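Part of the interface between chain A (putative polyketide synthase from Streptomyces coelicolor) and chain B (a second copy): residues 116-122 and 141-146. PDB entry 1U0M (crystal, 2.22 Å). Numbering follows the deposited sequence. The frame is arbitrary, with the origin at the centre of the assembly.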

# COMPACT_ATOMS: atom_id res chain seq x y z
N GLY A 116 2.45 8.66 -7.88
CA GLY A 116 3.87 8.47 -8.07
C GLY A 116 4.23 7.22 -7.32
O GLY A 116 3.42 6.69 -6.56
N PHE A 117 5.44 6.74 -7.52
CA PHE A 117 5.83 5.54 -6.82
C PHE A 117 7.23 5.55 -6.29
O PHE A 117 8.19 5.82 -7.01
CB PHE A 117 5.64 4.32 -7.72
CG PHE A 117 5.89 3.04 -7.03
CD1 PHE A 117 7.15 2.47 -7.03
CD2 PHE A 117 4.86 2.42 -6.31
CE1 PHE A 117 7.40 1.30 -6.33
CE2 PHE A 117 5.10 1.24 -5.60
CZ PHE A 117 6.36 0.69 -5.61
N MET A 118 7.36 5.27 -5.01
CA MET A 118 8.66 5.21 -4.40
C MET A 118 8.72 4.15 -3.29
O MET A 118 7.75 3.92 -2.57
CB MET A 118 9.10 6.60 -3.89
CG MET A 118 8.06 7.43 -3.16
SD MET A 118 8.62 9.16 -2.77
CE MET A 118 10.06 8.80 -1.72
N MET A 119 9.86 3.47 -3.23
CA MET A 119 10.08 2.46 -2.20
C MET A 119 11.48 2.70 -1.64
O MET A 119 12.46 2.66 -2.40
CB MET A 119 10.01 1.06 -2.77
CG MET A 119 10.37 0.03 -1.74
SD MET A 119 10.28 -1.63 -2.34
CE MET A 119 8.56 -1.74 -2.44
N PRO A 120 11.58 2.96 -0.32
CA PRO A 120 10.46 3.03 0.63
C PRO A 120 9.55 4.22 0.33
O PRO A 120 9.93 5.12 -0.41
CB PRO A 120 11.15 3.24 1.99
CG PRO A 120 12.60 2.99 1.74
CD PRO A 120 12.83 3.41 0.32
N SER A 121 8.37 4.25 0.91
CA SER A 121 7.48 5.37 0.69
C SER A 121 8.06 6.51 1.52
O SER A 121 9.09 6.34 2.19
CB SER A 121 6.07 5.04 1.16
OG SER A 121 6.04 4.85 2.55
N LEU A 122 7.41 7.67 1.47
CA LEU A 122 7.87 8.85 2.21
C LEU A 122 7.89 8.66 3.73
O LEU A 122 8.63 9.35 4.42
CB LEU A 122 6.99 10.07 1.87
CG LEU A 122 7.62 11.29 1.18
CD1 LEU A 122 6.84 12.52 1.62
CD2 LEU A 122 9.08 11.46 1.55
N ILE B 141 -0.39 -3.28 0.09
CA ILE B 141 0.83 -2.53 0.36
C ILE B 141 1.95 -2.96 -0.58
O ILE B 141 2.37 -4.11 -0.59
CB ILE B 141 1.29 -2.73 1.80
CG1 ILE B 141 0.16 -2.31 2.75
CG2 ILE B 141 2.56 -1.93 2.04
CD1 ILE B 141 0.41 -2.66 4.20
N ALA B 142 2.45 -2.01 -1.37
CA ALA B 142 3.50 -2.31 -2.35
C ALA B 142 4.85 -1.68 -2.07
O ALA B 142 5.82 -2.01 -2.74
CB ALA B 142 3.03 -1.87 -3.74
N GLN B 143 4.92 -0.79 -1.09
CA GLN B 143 6.15 -0.07 -0.79
C GLN B 143 6.95 -0.49 0.45
O GLN B 143 7.73 0.31 0.98
CB GLN B 143 5.81 1.43 -0.70
CG GLN B 143 5.15 1.95 -1.96
CD GLN B 143 4.39 3.26 -1.77
OE1 GLN B 143 3.28 3.29 -1.20
NE2 GLN B 143 4.97 4.34 -2.24
N LEU B 144 6.78 -1.73 0.90
CA LEU B 144 7.50 -2.24 2.07
C LEU B 144 8.55 -3.32 1.77
O LEU B 144 9.27 -3.74 2.68
CB LEU B 144 6.51 -2.74 3.11
CG LEU B 144 6.23 -1.82 4.31
CD1 LEU B 144 6.03 -0.39 3.86
CD2 LEU B 144 5.01 -2.32 5.03
N GLY B 145 8.61 -3.78 0.52
CA GLY B 145 9.60 -4.78 0.12
C GLY B 145 9.71 -6.08 0.91
O GLY B 145 8.70 -6.72 1.24
N CYS B 146 10.95 -6.48 1.21
CA CYS B 146 11.20 -7.71 1.95
C CYS B 146 10.58 -7.66 3.35
O CYS B 146 10.41 -8.70 4.00
CB CYS B 146 12.70 -7.99 2.06
SG CYS B 146 13.59 -8.24 0.49
O HOH W 1 7.68 2.43 2.73

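The most unusual feature of this contact is the cis peptide bond before Pro A120, lying between Met A118, whose carbonyl accepts a hydrogen bond from chain B, and Ser A121, whose amide binds a water. Proline suits this place because it accepts a cis bond more readily than any other residue. Gln B143 has the most area covered, 120 Å² out of 336 Å² buried on both sides together, and it meets chain A through its side-chain amide and, by way of the water, through its backbone. The side chain, with chi1 in m and chi2 in t, reaches toward chain A and places Gln B143 NE2 2.8 Å from Met A118 O. This is a hydrogen bond, with an angle of 149° at the hydrogen. Glutamine suits the position because its two methylenes span the distance to the carbonyl while its amide supplies a donor without bringing a charge into a buried site. One methylene also packs: Gln B143 CG lies 3.7 Å from Phe A117 CE2.

The backbone of the same residue is joined to chain A by the water, which accepts from Ser A121 N at 2.7 Å and donates to Gln B143 O, also at 2.7 Å. Ser A121 points its CB toward chain B, and its small side chain fits close to the glutamine amide, Ser A121 CB standing 3.6 Å from Gln B143 NE2.

Apolar packing completes the contact. The t rotamer of Phe A117 brings the end of its ring nearer chain B, where Phe A117 CE2 lies 4.2 Å from Ala B142 CB; the small methyl adds apolar surface beside the broad ring. Met A119, unbranched and extended through chi1 and chi2, reaches Gly B145, with Met A119 CE 3.6 Å from Gly B145 N. Glycine suits that place because its phi is positive, at 53°.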